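Local coordinates for protein AgaA (Rhizobium radiobacter, PDB 6HLX) that binds the opine agropinic acid as a periplasmic binding protein, probably handing it to an ABC transporter for import into the bacterium, at residues 37-42 with 381-386; 52-57 with 61-66; 88-93 with 103-108. All coordinates share one frame; numbering follows the deposited sequence.

Interaction 1: 37-42 with 381-386; sequences VNYGID and GEITDA
Strand 37-39, an outermost strand of a five-stranded antiparallel sheet in this periplasmic binding protein, meets the loop after strand 374-379 through one side chain, Tyr39, whose hydroxyl reaches the backbone of Ile383 and Thr384. The contact is a good example of how a single phenol can tie remote parts of a chain together while burying little surface. The amide of Thr384 donates to the phenol oxygen in an almost straight bond, with Thr384 N 3.0 Å from Tyr39 OH and an N-H...O angle of 169°. The same oxygen is also hydrogen-bonded to Asp129 OD1 of helix 127-131, so the phenol probably accepts from the amide and donates to the acid.

Thr384 adds a looser touch. Its chi1 of 61° tucks OG1 in close to its own amide. From there Thr384 OG1 comes within 3.4 Å of Tyr39 CE1, oblique to the ring, and at most a weak polar contact with Tyr39 OH results. Ile383 takes part mainly near its backbone: its CA lies 3.5 Å from Tyr39 OH and its CB 3.6 Å from that oxygen, whereas the rest of the side chain turns off toward helices 127-131 and 388-393. With amide, carboxylate and this aliphatic wall about the oxygen, the phenol end is held in a buried setting.

The contact thus joins the five-stranded sheet to the loop that follows a strand of the six-stranded mixed sheet, consistent with a contact between lobes in the agropinic-acid-bound form. Around it, Ile383 packs on Tyr130 of helix 127-131 and on Trp388 of helix 388-393, and Asp385 caps the backbone N of Asp387 as the chain turns into that helix. The Tyr39 ring rests against Ile45 of strand 45-55.

Interaction 2: 52-57 with 61-66; sequences SYEVSP and EFTFHL. With ZN (zinc ion), chain R; ACT (acetate ion), chain H.
Ser56 OG accepts the N-H of Glu61 at 3.0 Å from Glu61 N, and is hydrogen-bonded to Lys60 N and Asp58 OD1 as well, so three groups grip it where the beta hairpin of strands 45-55 and 61-66 turns. The backbone follows the familiar antiparallel ladder. Glu54 and Thr63 form a hydrogen-bonded pair with bonds in both directions: Glu54 N to Thr63 O and Thr63 N to Glu54 O each measure 2.8 Å.

On the face bearing Ser52, Glu54, Thr63 and His65, the hairpin shows how diagonal residues on neighbouring strands can chelate a metal. Both oxygens of the Glu54 carboxylate bind the zinc ion, OE1 at 2.2 Å and OE2 at 2.1 Å. His65 NE2 binds it at 2.0 Å. The carboxylate lies at the edge of the imidazole with its plane turned 65° from the ring. Thr63, directly across from Glu54 and two residues before His65, lays CB and CG2 alongside Glu54 OE2.

The face bearing Tyr53, Val55, Phe62 and Phe64 is largely apolar. Val55 sets both methyl groups alongside the Phe62 ring, and Tyr53 CB lies against Phe64 CD1; Tyr53 and Phe64 pack on Ile128 of helix 127-131. An acetate, probably from the crystallisation liquor, takes the N-H of Tyr53 through its O atom and places its C atom 4.0 Å above the plane of the Tyr53 ring, over its centre.

Interaction 3: 88-93 with 103-108; sequences RILDPK and SSISKI
With chi1 at -61° and chi2 at 169°, Leu90 swings CG away from its carbonyl carbon and extends CD1 outward from the last turn of helix 79-90, into the apolar side of strand 105-110. The contact illustrates how one branched side chain at a helix end can bridge to a strand by purely apolar touch, with no hydrogen bond between 88-93 and 103-108. Leu90 CD1 sits 3.9 Å from Ile105 CG2, the two side chains crossing at about a right angle. The same methyl meets Ile108 differently: that side chain reaches out with chi2 at 163°, and Ile108 CD1 lies tip to tip with Leu90 CD1 at 3.9 Å. The other branch of the leucine settles on backbone, Leu90 CD2 being 3.9 Å from Ser103 CA.

Residues three apart on a regular strand would face opposite ways. Here Ser106 and Lys107 both pair with Thr119 in a classic beta bulge, which allows Ile105 and Ile108 to point at the same leucine. Just past the helix Asp91 forms an Asx turn: Asp91 OD1 accepts from Lys93 N at 3.0 Å, the donor lying well above the carboxylate plane.

The leucine thus joins helix 79-90 to an outermost strand of the five-stranded sheet. Farther up that helix Lys83 NZ bonds Ile108 O, Ile108 also packs on Leu86, Ile105 rests on Leu120 of strand 115-120, and helix 99-102 leads into Ser103, whose hydroxyl is bonded to Asn100 O.

All three contacts reach the five-stranded antiparallel sheet, and together they sample its breadth: interaction 1 uses outermost strand 37-39, interaction 2 pairs the adjacent strands 45-55 and 61-66, and interaction 3 lays the end of helix 79-90 against the opposite outermost strand, 105-110. Interaction 2 lies with its centre about 18 Å from those of the other two, which are about 21 Å apart. Val37 CG1 touches Tyr53 CE2 at 3.6 Å, linking interactions 1 and 2 directly. Along the chain, interactions 2 and 3 follow in series inside the long loop closed by interaction 1. Those two are local, whereas interaction 1 ties the sheet to loop 381-386, after strand 374-379 of the six-stranded mixed sheet, across 339 residues.

Interaction 1: 37-42 with 381-386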
loop_
_atom_site.group_PDB
_atom_site.type_symbol
_atom_site.label_atom_id
_atom_site.label_comp_id
_atom_site.label_asym_id
_atom_site.label_seq_id
_atom_site.Cartn_x
_atom_site.Cartn_y
_atom_site.Cartn_z
ATOM N N VAL A 37 -10.779 1.862 13.377
ATOM C CA VAL A 37 -9.812 0.830 13.757
ATOM C C VAL A 37 -8.527 1.069 12.960
ATOM O O VAL A 37 -8.565 1.709 11.906
ATOM C CB VAL A 37 -10.352 -0.595 13.475
ATOM C CG1 VAL A 37 -11.499 -0.967 14.414
ATOM C CG2 VAL A 37 -10.764 -0.765 12.005
ATOM N N ASN A 38 -7.411 0.560 13.462
ATOM C CA ASN A 38 -6.141 0.583 12.719
ATOM C C ASN A 38 -5.388 -0.646 13.149
ATOM O O ASN A 38 -5.653 -1.163 14.238
ATOM C CB ASN A 38 -5.332 1.830 13.018
ATOM C CG ASN A 38 -5.903 3.064 12.356
ATOM O OD1 ASN A 38 -6.503 3.918 13.015
ATOM N ND2 ASN A 38 -5.751 3.176 11.029
ATOM N N TYR A 39 -4.433 -1.121 12.321
ATOM C CA TYR A 39 -3.645 -2.273 12.747
ATOM C C TYR A 39 -2.668 -1.878 13.855
ATOM O O TYR A 39 -2.052 -0.810 13.785
ATOM C CB TYR A 39 -2.852 -2.803 11.548
ATOM C CG TYR A 39 -3.712 -3.557 10.556
ATOM C CD1 TYR A 39 -4.205 -4.827 10.852
ATOM C CD2 TYR A 39 -4.012 -3.014 9.310
ATOM C CE1 TYR A 39 -4.948 -5.549 9.915
ATOM C CE2 TYR A 39 -4.769 -3.720 8.373
ATOM C CZ TYR A 39 -5.225 -4.989 8.676
ATOM O OH TYR A 39 -5.956 -5.673 7.730
ATOM N N GLY A 40 -2.508 -2.766 14.828
ATOM C CA GLY A 40 -1.538 -2.660 15.912
ATOM C C GLY A 40 -0.188 -3.138 15.394
ATOM O O GLY A 40 -0.109 -3.731 14.305
ATOM N N ILE A 41 0.896 -2.882 16.162
ATOM C CA ILE A 41 2.255 -3.224 15.730
ATOM C C ILE A 41 2.467 -4.735 15.546
ATOM O O ILE A 41 3.409 -5.116 14.852
ATOM C CB ILE A 41 3.343 -2.586 16.639
ATOM C CG1 ILE A 41 3.299 -3.172 18.079
ATOM C CG2 ILE A 41 3.233 -1.050 16.612
ATOM C CD1 ILE A 41 4.554 -2.913 18.919
ATOM N N ASP A 42 1.603 -5.579 16.173
ATOM C CA ASP A 42 1.654 -7.042 16.053
ATOM C C ASP A 42 0.720 -7.544 14.924
ATOM O O ASP A 42 0.606 -8.751 14.705
ATOM C CB ASP A 42 1.244 -7.690 17.388
ATOM C CG ASP A 42 -0.139 -7.299 17.916
ATOM O OD1 ASP A 42 -0.832 -6.454 17.258
ATOM O OD2 ASP A 42 -0.532 -7.821 18.978
ATOM N N GLY A 381 -0.493 -6.756 -0.324
ATOM C CA GLY A 381 -1.916 -6.781 -0.009
ATOM C C GLY A 381 -2.184 -5.643 0.965
ATOM O O GLY A 381 -1.411 -5.411 1.905
ATOM N N GLU A 382 -3.231 -4.874 0.699
ATOM C CA GLU A 382 -3.515 -3.665 1.515
ATOM C C GLU A 382 -4.150 -3.965 2.867
ATOM O O GLU A 382 -4.225 -3.089 3.725
ATOM C CB GLU A 382 -4.358 -2.674 0.714
ATOM C CG GLU A 382 -3.660 -2.172 -0.553
ATOM C CD GLU A 382 -2.503 -1.195 -0.353
ATOM O OE1 GLU A 382 -2.180 -0.814 0.803
ATOM O OE2 GLU A 382 -1.902 -0.830 -1.386
ATOM N N ILE A 383 -4.613 -5.200 3.053
ATOM C CA ILE A 383 -5.188 -5.703 4.297
ATOM C C ILE A 383 -4.608 -7.103 4.539
ATOM O O ILE A 383 -4.098 -7.722 3.601
ATOM C CB ILE A 383 -6.746 -5.751 4.265
ATOM C CG1 ILE A 383 -7.273 -6.656 3.131
ATOM C CG2 ILE A 383 -7.332 -4.308 4.210
ATOM C CD1 ILE A 383 -8.746 -7.055 3.307
ATOM N N THR A 384 -4.696 -7.596 5.775
ATOM C CA THR A 384 -4.151 -8.911 6.083
ATOM C C THR A 384 -5.232 -10.016 6.074
ATOM O O THR A 384 -5.054 -11.037 6.720
ATOM C CB THR A 384 -3.361 -8.892 7.385
ATOM O OG1 THR A 384 -4.259 -8.502 8.417
ATOM C CG2 THR A 384 -2.179 -7.940 7.330
ATOM N N ASP A 385 -6.343 -9.793 5.382
ATOM C CA ASP A 385 -7.355 -10.824 5.171
ATOM C C ASP A 385 -7.140 -11.264 3.718
ATOM O O ASP A 385 -6.694 -10.451 2.882
ATOM C CB ASP A 385 -8.787 -10.267 5.343
ATOM C CG ASP A 385 -9.840 -11.331 5.043
ATOM O OD1 ASP A 385 -10.059 -12.210 5.900
ATOM O OD2 ASP A 385 -10.375 -11.331 3.918
ATOM N N ALA A 386 -7.557 -12.506 3.379
ATOM C CA ALA A 386 -7.432 -13.041 2.011
ATOM C C ALA A 386 -8.093 -12.123 0.973
ATOM O O ALA A 386 -7.713 -12.160 -0.212
ATOM C CB ALA A 386 -8.067 -14.408 1.931
#

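Interaction 2: 52-57 with 61-66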
loop_
_atom_site.group_PDB
_atom_site.type_symbol
_atom_site.label_atom_id
_atom_site.label_comp_id
_atom_site.label_asym_id
_atom_site.label_seq_id
_atom_site.Cartn_x
_atom_site.Cartn_y
_atom_site.Cartn_z
ATOM N N SER A 52 -15.289 0.094 20.668
ATOM C CA SER A 52 -15.735 -1.273 20.446
ATOM C C SER A 52 -16.538 -1.317 19.177
ATOM O O SER A 52 -17.050 -0.289 18.722
ATOM C CB SER A 52 -16.573 -1.779 21.616
ATOM O OG SER A 52 -17.928 -1.409 21.438
ATOM N N TYR A 53 -16.690 -2.510 18.629
ATOM C CA TYR A 53 -17.495 -2.698 17.438
ATOM C C TYR A 53 -18.147 -4.060 17.428
ATOM O O TYR A 53 -17.622 -5.028 18.007
ATOM C CB TYR A 53 -16.715 -2.404 16.152
ATOM C CG TYR A 53 -15.488 -3.262 15.964
ATOM C CD1 TYR A 53 -15.571 -4.502 15.336
ATOM C CD2 TYR A 53 -14.235 -2.822 16.382
ATOM C CE1 TYR A 53 -14.445 -5.302 15.170
ATOM C CE2 TYR A 53 -13.098 -3.619 16.219
ATOM C CZ TYR A 53 -13.212 -4.857 15.614
ATOM O OH TYR A 53 -12.113 -5.656 15.434
ATOM N N GLU A 54 -19.306 -4.117 16.799
ATOM C CA GLU A 54 -20.102 -5.335 16.715
ATOM C C GLU A 54 -20.337 -5.662 15.251
ATOM O O GLU A 54 -20.704 -4.777 14.479
ATOM C CB GLU A 54 -21.441 -5.145 17.442
ATOM C CG GLU A 54 -21.287 -4.881 18.943
ATOM C CD GLU A 54 -22.227 -3.838 19.525
ATOM O OE1 GLU A 54 -22.030 -3.483 20.703
ATOM O OE2 GLU A 54 -23.159 -3.378 18.826
ATOM N N VAL A 55 -20.097 -6.918 14.867
ATOM C CA VAL A 55 -20.276 -7.383 13.489
ATOM C C VAL A 55 -21.342 -8.468 13.508
ATOM O O VAL A 55 -21.221 -9.423 14.284
ATOM C CB VAL A 55 -18.948 -7.907 12.875
ATOM C CG1 VAL A 55 -19.149 -8.409 11.437
ATOM C CG2 VAL A 55 -17.845 -6.839 12.934
ATOM N N SER A 56 -22.377 -8.322 12.661
ATOM C CA SER A 56 -23.449 -9.310 12.597
ATOM C C SER A 56 -22.903 -10.688 12.145
ATOM O O SER A 56 -21.822 -10.744 11.554
ATOM C CB SER A 56 -24.572 -8.826 11.687
ATOM O OG SER A 56 -24.139 -8.751 10.341
ATOM N N PRO A 57 -23.595 -11.801 12.467
ATOM C CA PRO A 57 -23.050 -13.134 12.117
ATOM C C PRO A 57 -22.953 -13.437 10.609
ATOM O O PRO A 57 -22.307 -14.402 10.237
ATOM C CB PRO A 57 -23.982 -14.105 12.854
ATOM C CG PRO A 57 -25.263 -13.340 13.006
ATOM C CD PRO A 57 -24.851 -11.913 13.235
ATOM N N GLU A 61 -23.932 -6.179 8.864
ATOM C CA GLU A 61 -24.283 -5.048 9.747
ATOM C C GLU A 61 -23.165 -4.828 10.750
ATOM O O GLU A 61 -22.681 -5.794 11.362
ATOM C CB GLU A 61 -25.619 -5.299 10.470
ATOM C CG GLU A 61 -26.804 -5.350 9.516
ATOM C CD GLU A 61 -28.111 -5.766 10.159
ATOM O OE1 GLU A 61 -28.773 -4.892 10.759
ATOM O OE2 GLU A 61 -28.477 -6.960 10.067
ATOM N N PHE A 62 -22.754 -3.561 10.919
ATOM C CA PHE A 62 -21.614 -3.204 11.769
ATOM C C PHE A 62 -22.009 -2.053 12.677
ATOM O O PHE A 62 -22.543 -1.053 12.189
ATOM C CB PHE A 62 -20.426 -2.775 10.871
ATOM C CG PHE A 62 -19.910 -3.859 9.938
ATOM C CD1 PHE A 62 -20.628 -4.226 8.796
ATOM C CD2 PHE A 62 -18.706 -4.507 10.195
ATOM C CE1 PHE A 62 -20.198 -5.281 7.986
ATOM C CE2 PHE A 62 -18.266 -5.552 9.372
ATOM C CZ PHE A 62 -18.998 -5.910 8.255
ATOM N N THR A 63 -21.762 -2.179 13.978
ATOM C CA THR A 63 -22.041 -1.069 14.902
ATOM C C THR A 63 -20.734 -0.654 15.513
ATOM O O THR A 63 -20.028 -1.501 16.049
ATOM C CB THR A 63 -23.052 -1.445 15.999
ATOM O OG1 THR A 63 -24.273 -1.829 15.383
ATOM C CG2 THR A 63 -23.340 -0.271 16.956
ATOM N N PHE A 64 -20.443 0.644 15.494
ATOM C CA PHE A 64 -19.231 1.186 16.117
ATOM C C PHE A 64 -19.625 2.070 17.262
ATOM O O PHE A 64 -20.436 2.993 17.075
ATOM C CB PHE A 64 -18.401 1.995 15.111
ATOM C CG PHE A 64 -17.935 1.124 13.967
ATOM C CD1 PHE A 64 -16.721 0.448 14.038
ATOM C CD2 PHE A 64 -18.727 0.954 12.834
ATOM C CE1 PHE A 64 -16.317 -0.408 13.011
ATOM C CE2 PHE A 64 -18.321 0.101 11.802
ATOM C CZ PHE A 64 -17.118 -0.571 11.899
ATOM N N HIS A 65 -19.075 1.784 18.449
ATOM C CA HIS A 65 -19.307 2.603 19.638
ATOM C C HIS A 65 -18.094 3.482 19.805
ATOM O O HIS A 65 -16.992 2.984 20.035
ATOM C CB HIS A 65 -19.580 1.719 20.846
ATOM C CG HIS A 65 -20.912 1.060 20.748
ATOM N ND1 HIS A 65 -22.086 1.783 20.892
ATOM C CD2 HIS A 65 -21.225 -0.234 20.504
ATOM C CE1 HIS A 65 -23.067 0.900 20.771
ATOM N NE2 HIS A 65 -22.595 -0.319 20.541
ATOM N N LEU A 66 -18.262 4.782 19.570
ATOM C CA LEU A 66 -17.134 5.705 19.545
ATOM C C LEU A 66 -16.537 6.007 20.908
ATOM O O LEU A 66 -17.251 6.228 21.883
ATOM C CB LEU A 66 -17.477 7.022 18.812
ATOM C CG LEU A 66 -18.015 6.909 17.384
ATOM C CD1 LEU A 66 -18.233 8.298 16.801
ATOM C CD2 LEU A 66 -17.079 6.061 16.477
HETATM ZN ZN ZN R . -23.697 -2.036 20.346
HETATM C C ACT H . -14.343 -5.646 19.527
HETATM O O ACT H . -14.808 -4.503 19.843
HETATM O OXT ACT H . -15.014 -6.728 19.359
HETATM C CH3 ACT H . -12.822 -5.763 19.333
#

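Interaction 3: 88-93 with 103-108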
loop_
_atom_site.group_PDB
_atom_site.type_symbol
_atom_site.label_atom_id
_atom_site.label_comp_id
_atom_site.label_asym_id
_atom_site.label_seq_id
_atom_site.Cartn_x
_atom_site.Cartn_y
_atom_site.Cartn_z
ATOM N N ARG A 88 -17.246 10.613 1.694
ATOM C CA ARG A 88 -16.218 11.116 0.763
ATOM C C ARG A 88 -15.530 9.953 0.039
ATOM O O ARG A 88 -15.208 10.054 -1.148
ATOM C CB ARG A 88 -15.198 11.998 1.504
ATOM C CG ARG A 88 -14.272 12.710 0.550
ATOM C CD ARG A 88 -13.655 13.981 1.078
ATOM N NE ARG A 88 -12.839 14.534 0.006
ATOM C CZ ARG A 88 -11.511 14.528 -0.020
ATOM N NH1 ARG A 88 -10.818 14.089 1.031
ATOM N NH2 ARG A 88 -10.863 14.991 -1.081
ATOM N N ILE A 89 -15.327 8.838 0.739
ATOM C CA ILE A 89 -14.706 7.652 0.132
ATOM C C ILE A 89 -15.659 7.037 -0.899
ATOM O O ILE A 89 -15.247 6.647 -2.000
ATOM C CB ILE A 89 -14.329 6.614 1.223
ATOM C CG1 ILE A 89 -13.245 7.216 2.177
ATOM C CG2 ILE A 89 -13.831 5.293 0.553
ATOM C CD1 ILE A 89 -13.082 6.429 3.560
ATOM N N LEU A 90 -16.940 6.962 -0.533
ATOM C CA LEU A 90 -17.976 6.335 -1.360
ATOM C C LEU A 90 -18.396 7.124 -2.591
ATOM O O LEU A 90 -19.032 6.564 -3.486
ATOM C CB LEU A 90 -19.213 6.038 -0.489
ATOM C CG LEU A 90 -18.990 5.072 0.691
ATOM C CD1 LEU A 90 -20.218 5.062 1.639
ATOM C CD2 LEU A 90 -18.643 3.669 0.214
ATOM N N ASP A 91 -18.101 8.416 -2.615
ATOM C CA ASP A 91 -18.540 9.305 -3.698
ATOM C C ASP A 91 -17.989 8.850 -5.058
ATOM O O ASP A 91 -16.787 8.912 -5.243
ATOM C CB ASP A 91 -18.125 10.742 -3.393
ATOM C CG ASP A 91 -18.575 11.805 -4.403
ATOM O OD1 ASP A 91 -19.187 11.438 -5.437
ATOM O OD2 ASP A 91 -18.303 12.985 -4.165
ATOM N N PRO A 92 -18.840 8.408 -6.013
ATOM C CA PRO A 92 -18.310 7.947 -7.322
ATOM C C PRO A 92 -17.632 9.018 -8.167
ATOM O O PRO A 92 -16.897 8.676 -9.097
ATOM C CB PRO A 92 -19.541 7.388 -8.051
ATOM C CG PRO A 92 -20.594 7.265 -7.035
ATOM C CD PRO A 92 -20.308 8.284 -5.964
ATOM N N LYS A 93 -17.888 10.298 -7.861
ATOM C CA LYS A 93 -17.255 11.405 -8.573
ATOM C C LYS A 93 -16.003 11.867 -7.826
ATOM O O LYS A 93 -15.301 12.765 -8.303
ATOM C CB LYS A 93 -18.245 12.555 -8.806
ATOM C CG LYS A 93 -19.477 12.117 -9.588
ATOM C CD LYS A 93 -20.309 13.290 -10.067
ATOM C CE LYS A 93 -21.412 12.826 -10.990
ATOM N NZ LYS A 93 -22.313 13.941 -11.384
ATOM N N SER A 103 -17.243 0.233 -1.300
ATOM C CA SER A 103 -18.504 0.513 -2.013
ATOM C C SER A 103 -19.709 -0.344 -1.601
ATOM O O SER A 103 -20.845 0.035 -1.908
ATOM C CB SER A 103 -18.323 0.439 -3.535
ATOM O OG SER A 103 -18.053 -0.896 -3.930
ATOM N N SER A 104 -19.483 -1.453 -0.882
ATOM C CA SER A 104 -20.591 -2.280 -0.387
ATOM C C SER A 104 -21.349 -1.584 0.754
ATOM O O SER A 104 -22.437 -2.025 1.086
ATOM C CB SER A 104 -20.102 -3.653 0.043
ATOM O OG SER A 104 -19.072 -3.524 1.004
ATOM N N ILE A 105 -20.801 -0.504 1.338
ATOM C CA ILE A 105 -21.523 0.242 2.379
ATOM C C ILE A 105 -22.745 0.884 1.692
ATOM O O ILE A 105 -22.564 1.729 0.812
ATOM C CB ILE A 105 -20.640 1.309 3.079
ATOM C CG1 ILE A 105 -19.490 0.643 3.879
ATOM C CG2 ILE A 105 -21.520 2.200 3.964
ATOM C CD1 ILE A 105 -18.323 1.649 4.318
ATOM N N SER A 106 -23.968 0.465 2.062
ATOM C CA SER A 106 -25.172 1.016 1.426
ATOM C C SER A 106 -25.962 1.962 2.323
ATOM O O SER A 106 -26.765 2.750 1.822
ATOM C CB SER A 106 -26.069 -0.093 0.867
ATOM O OG SER A 106 -26.414 -1.041 1.862
ATOM N N LYS A 107 -25.781 1.862 3.639
ATOM C CA LYS A 107 -26.483 2.727 4.588
ATOM C C LYS A 107 -25.553 3.071 5.740
ATOM O O LYS A 107 -24.836 2.189 6.223
ATOM C CB LYS A 107 -27.742 1.996 5.105
ATOM C CG LYS A 107 -28.633 2.844 6.015
ATOM C CD LYS A 107 -30.039 2.262 6.139
ATOM C CE LYS A 107 -30.130 1.152 7.157
ATOM N NZ LYS A 107 -31.534 0.697 7.362
ATOM N N ILE A 108 -25.539 4.352 6.158
ATOM C CA ILE A 108 -24.749 4.796 7.302
ATOM C C ILE A 108 -25.731 5.499 8.237
ATOM O O ILE A 108 -26.309 6.529 7.870
ATOM C CB ILE A 108 -23.570 5.738 6.936
ATOM C CG1 ILE A 108 -22.621 5.101 5.888
ATOM C CG2 ILE A 108 -22.798 6.131 8.228
ATOM C CD1 ILE A 108 -21.655 6.117 5.149
#